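Long-range contacts in putative cytoplasmic protein (Salmonella typhimurium, PDB 2GK3), which is of unknown function but assembles as a hexamer and belongs to the class I glutamine amidotransferase-like family: residues I81-I86 with G119-I124; M131-K136 with D156-K161; L187-A192 with L202-D207; D207-F212 with A221-D226. One frame throughout, in Å; residues are numbered along the deposited sequence.

Contact 1 of 4, residues I81-I86 with G119-I124; sequences IVISDI and GGLLMI
I81 and I83 exchange four backbone hydrogen bonds with G120, L122 and I124, which sets strands 81-84 and 120-124 parallel. I81 N donates to G120 O at 2.7 Å; L122 N donates to I81 O, I83 N to L122 O and I124 N to I83 O, all close to straight, with N-H...O angles of 164° or more. Between them the CA-H groups of L121, V82 and M123 lean on the same carbonyls, V82 CA lying 3.2 Å from L122 O. I81 and I83 thus bond through both N and O, whereas V82 pairs on its far side with L14 and I16 of strand 12-28. The arrangement is consistent with the parallel part of the central sheet of a class I glutamine amidotransferase-like fold; 80-84 lies between 12-28 and 120-124, and helix 107-116 belongs to the connection between the two strands.

Apolar side chains cover both faces. On one, V82 and L122 run alongside each other, and V82 CG1 touches L122 CD2 and also I124 CD1, each at 3.8 Å; helix 242-253 packs on this face through W246 and L250. On the other, I83 bridges two neighbours: its CD1 meets L121 CD1 at 3.9 Å, while CG2 meets CE of the selenomethionine M123. The bend of M123 at chi3 (-78°) places that methyl against the isoleucine.

The polar exception is S84, whose OG, anti to the backbone N (chi1 -174°), sits 3.4 Å from I124 CB and hydrogen-bonds E18.

Contact 2 of 4, residues M131-K136 with D156-K161; sequences MGIEAK and DDRVEK
Two aspartates, D156 and D157, receive backbone N-H groups of 131-136, making this a polar, buried contact between the loop that follows strand 120-124 and the turn leading into strand 158-161. D157 takes two successive amides, one on each oxygen: M131 N reaches D157 OD2 at 2.9 Å and G132 N reaches D157 OD1 at 2.7 Å, both from above the carboxylate plane, and OD1 also accepts from N190 in strand 185-194. A chi1 of 65° swings D157 CG between its own N and carbonyl carbon, bringing the carboxylate to these amides.

D156 turns its OD2 to E134 N, 2.8 Å away and likewise above the carboxylate plane. Its OD1 accepts from R158 N, two residues on, which forms an Asx turn at the entry to the strand. The same carboxylate is gripped side-on by the guanidinium of R158, with NH2 2.9 Å from D156 OD2 and NE sharing itself between both oxygens. OD2 therefore gathers three donors, which would probably stabilise its negative charge. R158 NH1 extends the salt-bridge network to E160 OE2.

Over one face of the guanidinium lies I133 CG1, offset toward the rim and 3.7 Å from R158 NE; Y127 makes a cation-pi contact with the same arginine. The loop also takes part in the hexamer: E134 forms a salt bridge with K136 of the third subunit, while I133 packs on F33 of the second.

Contact 3 of 4, residues L187-A192 with L202-D207; sequences LGYNQA and LTINND
I204 lays its CG2 methyl over the centre of the Y189 ring, 3.6 Å from the centroid and only 8° off the normal, a CH-pi contact. I204 CD1 also reaches Y189 CD2 at 3.7 Å. I204 opens a type I' turn that ends at D207 and links strand 199-204 to strand 207-215 as a beta hairpin; the tyrosine comes to it from strand 185-194, and side chains carry the contact between the two segments.

Farther out, the phenol reaches the turn: Y189 OH donates to D207 OD2, with the acceptor near the ring plane, and accepts from N205 ND2 at 3.1 Å. The bond to D207 OD2 measures 2.5 Å from Y189 OH, a very short value whose exact length is doubtful. Ring and carboxylate planes stand 54° apart. The hydroxyl thus spans two residues of the turn. Two residues beyond Y189, Q191 stretches out in an extended chain to the same carboxylate, its amide plane perpendicular to that of D207. Q191 NE2 meets D207 OD2 on the syn side at 2.9 Å, with a weak bond from Q191 NE2 to D207 OD1 at 3.3 Å.

Contact 4 of 4, residues D207-F212 with A221-D226; sequences DPLLVF and ACFMSD
L209 and F223 form the apolar centre: the leucine runs alongside the phenylalanine, with L209 CD1 over one face of the F223 ring, 4.0 Å from its centroid and displaced toward the rim. The same L209 CD1 continues to S225, touching S225 CB at 3.8 Å. L210 comes from another direction, placing CD1 at the edge of the F223 ring. L209, L210 and F223 belong to the antiparallel beta hairpin of strands 207-215 and 218-223, and S225 follows it.

On the face carrying L210, F212, A221 and F223, F212 CE1 meets A221 CB at 3.9 Å, and helix 242-253 covers the group: W246 packs edge-to-face with F223 and F252 does so with F212. On the opposite face, V211 CG2 touches CE of the selenomethionine M224 at 3.8 Å, beside V150. M224 CG lies 3.3 Å from P208 O.

V211 and C222 make a hydrogen-bonded pair, V211 N to C222 O at 3.1 Å and C222 N to V211 O at 2.9 Å, flanked by the non-hydrogen-bonded pairs L210 with F223 and F212 with A221. The 207-212 segment turns a corner at L210. At the polar edge, S225 OG bonds G188 O, and M224 N donates to L209 O at 2.8 Å, its N-H...O angle bent to 143°.

From the N terminus the four contacts follow in series, none nested or crossed. Contact 1 closes the largely helical excursion between strands 80-84 and 120-124; contact 2 closes the next loop onto strand 158-161; contact 3 brings strand 185-194 to the turn after strand 199-204; and contact 4 closes the hairpin that follows, sharing D207 with contact 3. Strand 218-223 then returns beside strand 120-124, where M123 O and L121 O lie 2.9 Å from F223 N and A221 N respectively, tying contact 4 to contact 1. Contacts 2 and 3 meet through neighbouring strands 158-161 and 185-194. Contacts 1 and 2 do not touch, their centres being about 18 Å apart.

Contact 1 of 4, residues I81-I86 with G119-I124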
loop_
_atom_site.group_PDB
_atom_site.type_symbol
_atom_site.label_atom_id
_atom_site.label_comp_id
_atom_site.label_asym_id
_atom_site.label_seq_id
_atom_site.Cartn_x
_atom_site.Cartn_y
_atom_site.Cartn_z
ATOM N N ILE E 81 31.307 -2.338 -14.634
ATOM C CA ILE E 81 29.895 -2.279 -14.261
ATOM C C ILE E 81 29.782 -1.665 -12.867
ATOM O O ILE E 81 30.492 -2.067 -11.942
ATOM C CB ILE E 81 29.222 -3.661 -14.334
ATOM C CG1 ILE E 81 29.136 -4.126 -15.803
ATOM C CG2 ILE E 81 27.819 -3.644 -13.661
ATOM C CD1 ILE E 81 28.796 -5.603 -16.006
ATOM N N VAL E 82 28.901 -0.672 -12.728
ATOM C CA VAL E 82 28.586 -0.070 -11.435
ATOM C C VAL E 82 27.186 -0.445 -10.977
ATOM O O VAL E 82 26.223 -0.300 -11.721
ATOM C CB VAL E 82 28.766 1.455 -11.449
ATOM C CG1 VAL E 82 28.584 2.027 -10.061
ATOM C CG2 VAL E 82 30.162 1.818 -11.957
ATOM N N ILE E 83 27.081 -0.969 -9.753
ATOM C CA ILE E 83 25.797 -1.293 -9.141
ATOM C C ILE E 83 25.586 -0.360 -7.948
ATOM O O ILE E 83 26.427 -0.281 -7.052
ATOM C CB ILE E 83 25.742 -2.771 -8.664
ATOM C CG1 ILE E 83 26.015 -3.735 -9.827
ATOM C CG2 ILE E 83 24.411 -3.075 -7.945
ATOM C CD1 ILE E 83 26.255 -5.212 -9.398
ATOM N N SER E 84 24.462 0.345 -7.934
ATOM C CA SER E 84 24.188 1.301 -6.884
ATOM C C SER E 84 22.694 1.360 -6.550
ATOM O O SER E 84 21.857 1.572 -7.429
ATOM C CB SER E 84 24.746 2.680 -7.264
ATOM O OG SER E 84 24.608 3.586 -6.177
ATOM N N ASP E 85 22.375 1.170 -5.268
ATOM C CA ASP E 85 20.983 1.197 -4.778
ATOM C C ASP E 85 20.028 0.346 -5.615
ATOM O O ASP E 85 18.909 0.757 -5.920
ATOM C CB ASP E 85 20.459 2.644 -4.639
ATOM C CG ASP E 85 20.192 3.048 -3.192
ATOM O OD1 ASP E 85 20.033 2.159 -2.339
ATOM O OD2 ASP E 85 20.106 4.265 -2.907
ATOM N N ILE E 86 20.491 -0.845 -5.989
ATOM C CA ILE E 86 19.625 -1.871 -6.552
ATOM C C ILE E 86 19.910 -3.238 -5.890
ATOM O O ILE E 86 21.040 -3.701 -5.849
ATOM C CB ILE E 86 19.691 -1.880 -8.122
ATOM C CG1 ILE E 86 18.906 -3.050 -8.725
ATOM C CG2 ILE E 86 21.137 -1.883 -8.617
ATOM C CD1 ILE E 86 18.852 -3.001 -10.268
ATOM N N GLY E 119 36.478 -7.976 -16.626
ATOM C CA GLY E 119 35.653 -6.822 -16.307
ATOM C C GLY E 119 35.886 -6.233 -14.921
ATOM O O GLY E 119 36.301 -6.936 -13.985
ATOM N N GLY E 120 35.608 -4.937 -14.783
ATOM C CA GLY E 120 35.577 -4.292 -13.464
ATOM C C GLY E 120 34.178 -4.168 -12.863
ATOM O O GLY E 120 33.154 -4.046 -13.578
ATOM N N LEU E 121 34.130 -4.181 -11.535
ATOM C CA LEU E 121 32.872 -4.088 -10.804
ATOM C C LEU E 121 33.026 -3.105 -9.653
ATOM O O LEU E 121 33.942 -3.247 -8.818
ATOM C CB LEU E 121 32.456 -5.467 -10.265
ATOM C CG LEU E 121 31.141 -5.594 -9.471
ATOM C CD1 LEU E 121 29.995 -5.098 -10.319
ATOM C CD2 LEU E 121 30.866 -7.034 -8.973
ATOM N N LEU E 122 32.147 -2.104 -9.619
ATOM C CA LEU E 122 32.078 -1.208 -8.481
ATOM C C LEU E 122 30.671 -1.282 -7.888
ATOM O O LEU E 122 29.683 -1.176 -8.613
ATOM C CB LEU E 122 32.440 0.238 -8.869
ATOM C CG LEU E 122 31.983 1.361 -7.906
ATOM C CD1 LEU E 122 32.756 1.380 -6.547
ATOM C CD2 LEU E 122 32.029 2.738 -8.594
HETATM N N MSE E 123 30.596 -1.524 -6.579
HETATM C CA MSE E 123 29.349 -1.381 -5.849
HETATM C C MSE E 123 29.420 -0.115 -4.999
HETATM O O MSE E 123 30.430 0.136 -4.330
HETATM C CB MSE E 123 29.043 -2.607 -4.975
HETATM C CG MSE E 123 27.664 -2.502 -4.230
HETATM SE SE MSE E 123 26.979 -4.168 -3.533
HETATM C CE MSE E 123 26.281 -4.990 -5.171
ATOM N N ILE E 124 28.340 0.669 -5.034
ATOM C CA ILE E 124 28.224 1.889 -4.241
ATOM C C ILE E 124 27.179 1.652 -3.163
ATOM O O ILE E 124 26.107 1.099 -3.439
ATOM C CB ILE E 124 27.841 3.105 -5.127
ATOM C CG1 ILE E 124 28.948 3.385 -6.153
ATOM C CG2 ILE E 124 27.500 4.350 -4.257
ATOM C CD1 ILE E 124 28.609 4.510 -7.181
#

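Contact 2 of 4, residues M131-K136 with D156-K161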
loop_
_atom_site.group_PDB
_atom_site.type_symbol
_atom_site.label_atom_id
_atom_site.label_comp_id
_atom_site.label_asym_id
_atom_site.label_seq_id
_atom_site.Cartn_x
_atom_site.Cartn_y
_atom_site.Cartn_z
HETATM N N MSE E 131 23.976 -5.314 2.301
HETATM C CA MSE E 131 22.770 -5.873 2.931
HETATM C C MSE E 131 21.675 -4.824 2.951
HETATM O O MSE E 131 20.547 -5.104 2.579
HETATM C CB MSE E 131 23.043 -6.448 4.339
HETATM C CG MSE E 131 23.873 -7.702 4.315
HETATM SE SE MSE E 131 22.912 -9.184 3.380
HETATM C CE MSE E 131 22.578 -10.300 4.986
ATOM N N GLY E 132 22.026 -3.618 3.383
ATOM C CA GLY E 132 21.128 -2.477 3.361
ATOM C C GLY E 132 19.997 -2.496 4.367
ATOM O O GLY E 132 20.008 -3.263 5.342
ATOM N N ILE E 133 19.011 -1.640 4.124
ATOM C CA ILE E 133 17.887 -1.487 5.051
ATOM C C ILE E 133 17.078 -2.778 5.180
ATOM O O ILE E 133 16.673 -3.384 4.172
ATOM C CB ILE E 133 16.958 -0.252 4.732
ATOM C CG1 ILE E 133 16.035 0.010 5.946
ATOM C CG2 ILE E 133 16.208 -0.449 3.388
ATOM C CD1 ILE E 133 15.340 1.331 5.972
ATOM N N GLU E 134 16.871 -3.187 6.432
ATOM C CA GLU E 134 16.271 -4.479 6.759
ATOM C C GLU E 134 16.931 -5.686 6.053
ATOM O O GLU E 134 16.321 -6.743 5.942
ATOM C CB GLU E 134 14.762 -4.455 6.499
ATOM C CG GLU E 134 13.958 -3.430 7.329
ATOM C CD GLU E 134 12.454 -3.513 7.054
ATOM O OE1 GLU E 134 11.756 -2.466 7.181
ATOM O OE2 GLU E 134 11.962 -4.629 6.690
ATOM N N ALA E 135 18.170 -5.528 5.592
ATOM C CA ALA E 135 18.919 -6.597 4.876
ATOM C C ALA E 135 18.267 -7.015 3.536
ATOM O O ALA E 135 18.461 -8.134 3.060
ATOM C CB ALA E 135 19.162 -7.826 5.796
ATOM N N LYS E 136 17.511 -6.104 2.935
ATOM C CA LYS E 136 16.756 -6.387 1.718
ATOM C C LYS E 136 17.619 -6.569 0.469
ATOM O O LYS E 136 17.235 -7.339 -0.443
ATOM C CB LYS E 136 15.746 -5.259 1.451
ATOM C CG LYS E 136 14.493 -5.309 2.332
ATOM C CD LYS E 136 13.640 -4.078 2.109
ATOM C CE LYS E 136 12.438 -4.052 3.043
ATOM N NZ LYS E 136 11.368 -4.948 2.547
ATOM N N ASP E 156 20.817 -6.087 8.690
ATOM C CA ASP E 156 20.859 -4.682 8.314
ATOM C C ASP E 156 22.217 -4.122 8.712
ATOM O O ASP E 156 22.650 -4.266 9.870
ATOM C CB ASP E 156 19.720 -3.935 9.031
ATOM C CG ASP E 156 19.562 -2.500 8.562
ATOM O OD1 ASP E 156 20.585 -1.827 8.283
ATOM O OD2 ASP E 156 18.390 -2.048 8.503
ATOM N N ASP E 157 22.873 -3.483 7.740
ATOM C CA ASP E 157 24.285 -3.118 7.842
ATOM C C ASP E 157 24.520 -1.607 7.777
ATOM O O ASP E 157 25.658 -1.155 7.628
ATOM C CB ASP E 157 25.109 -3.868 6.770
ATOM C CG ASP E 157 24.746 -3.464 5.350
ATOM O OD1 ASP E 157 23.827 -2.622 5.170
ATOM O OD2 ASP E 157 25.393 -3.971 4.404
ATOM N N ARG E 158 23.431 -0.843 7.863
ATOM C CA ARG E 158 23.477 0.605 7.861
ATOM C C ARG E 158 24.108 1.113 9.156
ATOM O O ARG E 158 23.824 0.610 10.253
ATOM C CB ARG E 158 22.061 1.208 7.813
ATOM C CG ARG E 158 21.310 1.099 6.511
ATOM C CD ARG E 158 19.853 1.580 6.690
ATOM N NE ARG E 158 19.137 0.849 7.746
ATOM C CZ ARG E 158 18.435 1.394 8.745
ATOM N NH1 ARG E 158 18.283 2.710 8.850
ATOM N NH2 ARG E 158 17.827 0.609 9.615
ATOM N N VAL E 159 24.962 2.120 9.002
ATOM C CA VAL E 159 25.365 2.955 10.103
ATOM C C VAL E 159 24.813 4.329 9.778
ATOM O O VAL E 159 25.207 4.956 8.794
ATOM C CB VAL E 159 26.906 2.960 10.283
ATOM C CG1 VAL E 159 27.339 4.017 11.350
ATOM C CG2 VAL E 159 27.398 1.538 10.657
ATOM N N GLU E 160 23.846 4.770 10.569
ATOM C CA GLU E 160 23.257 6.113 10.379
ATOM C C GLU E 160 24.012 7.136 11.247
ATOM O O GLU E 160 24.149 6.956 12.472
ATOM C CB GLU E 160 21.767 6.120 10.729
ATOM C CG GLU E 160 20.923 5.117 9.933
ATOM C CD GLU E 160 20.688 5.538 8.472
ATOM O OE1 GLU E 160 21.230 6.577 8.027
ATOM O OE2 GLU E 160 19.945 4.817 7.770
ATOM N N LYS E 161 24.505 8.181 10.588
ATOM C CA LYS E 161 25.183 9.296 11.241
ATOM C C LYS E 161 24.557 10.656 10.853
ATOM O O LYS E 161 25.180 11.431 10.129
ATOM C CB LYS E 161 26.668 9.280 10.868
ATOM C CG LYS E 161 27.421 8.049 11.374
ATOM C CD LYS E 161 27.935 8.267 12.788
ATOM C CE LYS E 161 28.384 6.975 13.460
ATOM N NZ LYS E 161 28.574 7.218 14.956
#

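Contact 3 of 4, residues L187-A192 with L202-D207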
loop_
_atom_site.group_PDB
_atom_site.type_symbol
_atom_site.label_atom_id
_atom_site.label_comp_id
_atom_site.label_asym_id
_atom_site.label_seq_id
_atom_site.Cartn_x
_atom_site.Cartn_y
_atom_site.Cartn_z
ATOM N N LEU E 187 26.575 11.109 5.922
ATOM C CA LEU E 187 25.534 10.969 6.940
ATOM C C LEU E 187 25.205 9.499 7.256
ATOM O O LEU E 187 24.241 9.187 7.963
ATOM C CB LEU E 187 24.307 11.806 6.553
ATOM C CG LEU E 187 24.172 13.262 7.084
ATOM C CD1 LEU E 187 25.463 13.985 7.444
ATOM C CD2 LEU E 187 23.378 14.126 6.167
ATOM N N GLY E 188 26.043 8.597 6.750
ATOM C CA GLY E 188 25.777 7.173 6.870
ATOM C C GLY E 188 26.567 6.343 5.887
ATOM O O GLY E 188 27.160 6.877 4.951
ATOM N N TYR E 189 26.589 5.032 6.125
ATOM C CA TYR E 189 27.316 4.087 5.288
ATOM C C TYR E 189 26.878 2.661 5.604
ATOM O O TYR E 189 26.259 2.415 6.647
ATOM C CB TYR E 189 28.844 4.250 5.450
ATOM C CG TYR E 189 29.383 3.931 6.846
ATOM C CD1 TYR E 189 29.971 2.694 7.116
ATOM C CD2 TYR E 189 29.327 4.875 7.870
ATOM C CE1 TYR E 189 30.489 2.395 8.374
ATOM C CE2 TYR E 189 29.844 4.598 9.141
ATOM C CZ TYR E 189 30.424 3.353 9.388
ATOM O OH TYR E 189 30.912 3.053 10.644
ATOM N N ASN E 190 27.187 1.744 4.686
ATOM C CA ASN E 190 27.046 0.309 4.917
ATOM C C ASN E 190 28.310 -0.221 5.583
ATOM O O ASN E 190 29.425 -0.023 5.069
ATOM C CB ASN E 190 26.831 -0.436 3.602
ATOM C CG ASN E 190 25.520 -0.086 2.927
ATOM O OD1 ASN E 190 25.501 0.687 1.970
ATOM N ND2 ASN E 190 24.425 -0.654 3.409
ATOM N N GLN E 191 28.142 -0.885 6.727
ATOM C CA GLN E 191 29.278 -1.452 7.455
ATOM C C GLN E 191 29.686 -2.806 6.910
ATOM O O GLN E 191 28.897 -3.735 6.877
ATOM C CB GLN E 191 28.962 -1.604 8.942
ATOM C CG GLN E 191 30.156 -2.095 9.766
ATOM C CD GLN E 191 29.877 -2.072 11.241
ATOM O OE1 GLN E 191 28.962 -2.734 11.721
ATOM N NE2 GLN E 191 30.653 -1.296 11.971
ATOM N N ALA E 192 30.937 -2.923 6.496
ATOM C CA ALA E 192 31.447 -4.205 6.022
ATOM C C ALA E 192 32.874 -4.410 6.571
ATOM O O ALA E 192 33.444 -3.514 7.174
ATOM C CB ALA E 192 31.406 -4.276 4.503
ATOM N N LEU E 202 40.287 4.293 2.052
ATOM C CA LEU E 202 39.622 5.329 2.832
ATOM C C LEU E 202 38.788 4.648 3.894
ATOM O O LEU E 202 38.284 3.541 3.678
ATOM C CB LEU E 202 38.678 6.170 1.951
ATOM C CG LEU E 202 39.152 7.017 0.750
ATOM C CD1 LEU E 202 37.970 7.811 0.185
ATOM C CD2 LEU E 202 40.293 7.965 1.154
ATOM N N THR E 203 38.614 5.315 5.025
ATOM C CA THR E 203 37.795 4.782 6.109
ATOM C C THR E 203 36.795 5.835 6.554
ATOM O O THR E 203 36.914 7.015 6.231
ATOM C CB THR E 203 38.636 4.403 7.337
ATOM O OG1 THR E 203 39.333 5.573 7.769
ATOM C CG2 THR E 203 39.657 3.282 7.023
ATOM N N ILE E 204 35.821 5.388 7.327
ATOM C CA ILE E 204 34.780 6.241 7.825
ATOM C C ILE E 204 34.458 5.631 9.184
ATOM O O ILE E 204 34.208 4.431 9.253
ATOM C CB ILE E 204 33.571 6.214 6.821
ATOM C CG1 ILE E 204 32.516 7.273 7.156
ATOM C CG2 ILE E 204 32.974 4.789 6.659
ATOM C CD1 ILE E 204 31.413 7.400 6.078
ATOM N N ASN E 205 34.547 6.410 10.264
ATOM C CA ASN E 205 34.263 5.893 11.626
ATOM C C ASN E 205 35.122 4.656 11.918
ATOM O O ASN E 205 34.703 3.711 12.595
ATOM C CB ASN E 205 32.769 5.574 11.752
ATOM C CG ASN E 205 32.322 5.320 13.185
ATOM O OD1 ASN E 205 32.874 5.883 14.142
ATOM N ND2 ASN E 205 31.284 4.477 13.336
ATOM N N ASN E 206 36.331 4.672 11.363
ATOM C CA ASN E 206 37.259 3.549 11.428
ATOM C C ASN E 206 36.808 2.269 10.691
ATOM O O ASN E 206 37.511 1.260 10.726
ATOM C CB ASN E 206 37.698 3.266 12.885
ATOM C CG ASN E 206 38.345 4.490 13.549
ATOM O OD1 ASN E 206 39.293 5.075 13.023
ATOM N ND2 ASN E 206 37.817 4.885 14.692
ATOM N N ASP E 207 35.663 2.309 10.012
ATOM C CA ASP E 207 35.252 1.173 9.166
ATOM C C ASP E 207 35.760 1.427 7.742
ATOM O O ASP E 207 36.029 2.568 7.383
ATOM C CB ASP E 207 33.734 1.005 9.139
ATOM C CG ASP E 207 33.175 0.392 10.410
ATOM O OD1 ASP E 207 33.705 -0.636 10.896
ATOM O OD2 ASP E 207 32.159 0.932 10.905
#

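Contact 4 of 4, residues D207-F212 with A221-D226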
loop_
_atom_site.group_PDB
_atom_site.type_symbol
_atom_site.label_atom_id
_atom_site.label_comp_id
_atom_site.label_asym_id
_atom_site.label_seq_id
_atom_site.Cartn_x
_atom_site.Cartn_y
_atom_site.Cartn_z
ATOM N N ASP E 207 35.663 2.309 10.012
ATOM C CA ASP E 207 35.252 1.173 9.166
ATOM C C ASP E 207 35.760 1.427 7.742
ATOM O O ASP E 207 36.029 2.568 7.383
ATOM C CB ASP E 207 33.734 1.005 9.139
ATOM C CG ASP E 207 33.175 0.392 10.410
ATOM O OD1 ASP E 207 33.705 -0.636 10.896
ATOM O OD2 ASP E 207 32.159 0.932 10.905
ATOM N N PRO E 208 35.902 0.365 6.928
ATOM C CA PRO E 208 36.357 0.652 5.559
ATOM C C PRO E 208 35.329 1.511 4.806
ATOM O O PRO E 208 34.105 1.395 5.060
ATOM C CB PRO E 208 36.485 -0.735 4.917
ATOM C CG PRO E 208 35.804 -1.672 5.804
ATOM C CD PRO E 208 35.665 -1.073 7.161
ATOM N N LEU E 209 35.828 2.383 3.925
ATOM C CA LEU E 209 34.958 3.197 3.062
ATOM C C LEU E 209 35.235 2.948 1.571
ATOM O O LEU E 209 34.303 2.744 0.782
ATOM C CB LEU E 209 35.065 4.694 3.400
ATOM C CG LEU E 209 34.348 5.697 2.477
ATOM C CD1 LEU E 209 32.840 5.489 2.469
ATOM C CD2 LEU E 209 34.672 7.141 2.867
ATOM N N LEU E 210 36.508 2.989 1.189
ATOM C CA LEU E 210 36.903 2.662 -0.180
ATOM C C LEU E 210 37.858 1.483 -0.165
ATOM O O LEU E 210 38.902 1.550 0.471
ATOM C CB LEU E 210 37.530 3.881 -0.877
ATOM C CG LEU E 210 37.883 3.759 -2.363
ATOM C CD1 LEU E 210 36.656 3.422 -3.271
ATOM C CD2 LEU E 210 38.586 5.029 -2.834
ATOM N N VAL E 211 37.492 0.420 -0.880
ATOM C CA VAL E 211 38.221 -0.851 -0.851
ATOM C C VAL E 211 38.410 -1.388 -2.272
ATOM O O VAL E 211 37.448 -1.455 -3.044
ATOM C CB VAL E 211 37.471 -1.937 -0.009
ATOM C CG1 VAL E 211 38.251 -3.268 0.003
ATOM C CG2 VAL E 211 37.210 -1.444 1.433
ATOM N N PHE E 212 39.648 -1.778 -2.591
ATOM C CA PHE E 212 39.989 -2.343 -3.908
ATOM C C PHE E 212 40.394 -3.810 -3.800
ATOM O O PHE E 212 41.095 -4.207 -2.875
ATOM C CB PHE E 212 41.101 -1.516 -4.598
ATOM C CG PHE E 212 40.670 -0.118 -4.966
ATOM C CD1 PHE E 212 39.993 0.120 -6.154
ATOM C CD2 PHE E 212 40.903 0.951 -4.101
ATOM C CE1 PHE E 212 39.555 1.399 -6.480
ATOM C CE2 PHE E 212 40.487 2.228 -4.422
ATOM C CZ PHE E 212 39.812 2.456 -5.609
ATOM N N ALA E 221 35.899 -2.944 -6.646
ATOM C CA ALA E 221 35.902 -1.794 -5.775
ATOM C C ALA E 221 34.566 -1.702 -5.041
ATOM O O ALA E 221 33.504 -2.098 -5.561
ATOM C CB ALA E 221 36.171 -0.523 -6.555
ATOM N N CYS E 222 34.627 -1.206 -3.816
ATOM C CA CYS E 222 33.403 -0.984 -3.062
ATOM C C CYS E 222 33.521 0.381 -2.428
ATOM O O CYS E 222 34.548 0.693 -1.824
ATOM C CB CYS E 222 33.202 -2.062 -1.984
ATOM S SG CYS E 222 32.690 -3.677 -2.612
ATOM N N PHE E 223 32.488 1.198 -2.589
ATOM C CA PHE E 223 32.425 2.447 -1.882
ATOM C C PHE E 223 31.254 2.326 -0.935
ATOM O O PHE E 223 30.127 2.115 -1.374
ATOM C CB PHE E 223 32.255 3.633 -2.842
ATOM C CG PHE E 223 32.315 4.961 -2.151
ATOM C CD1 PHE E 223 33.548 5.547 -1.854
ATOM C CD2 PHE E 223 31.152 5.613 -1.772
ATOM C CE1 PHE E 223 33.625 6.770 -1.192
ATOM C CE2 PHE E 223 31.212 6.848 -1.121
ATOM C CZ PHE E 223 32.453 7.431 -0.828
HETATM N N MSE E 224 31.518 2.467 0.363
HETATM C CA MSE E 224 30.587 1.940 1.380
HETATM C C MSE E 224 29.484 2.896 1.740
HETATM O O MSE E 224 28.509 2.520 2.388
HETATM C CB MSE E 224 31.330 1.469 2.646
HETATM C CG MSE E 224 32.364 0.372 2.412
HETATM SE SE MSE E 224 31.779 -1.181 1.371
HETATM C CE MSE E 224 33.528 -1.335 0.616
ATOM N N SER E 225 29.646 4.148 1.342
ATOM C CA SER E 225 28.584 5.128 1.508
ATOM C C SER E 225 27.970 5.411 0.132
ATOM O O SER E 225 28.296 4.748 -0.864
ATOM C CB SER E 225 29.126 6.396 2.169
ATOM O OG SER E 225 28.086 7.298 2.459
ATOM N N ASP E 226 27.086 6.392 0.085
ATOM C CA ASP E 226 26.315 6.693 -1.110
ATOM C C ASP E 226 26.981 7.757 -2.007
ATOM O O ASP E 226 27.806 8.550 -1.550
ATOM C CB ASP E 226 24.938 7.164 -0.664
ATOM C CG ASP E 226 23.851 6.897 -1.692
ATOM O OD1 ASP E 226 24.141 6.728 -2.904
ATOM O OD2 ASP E 226 22.686 6.891 -1.262
#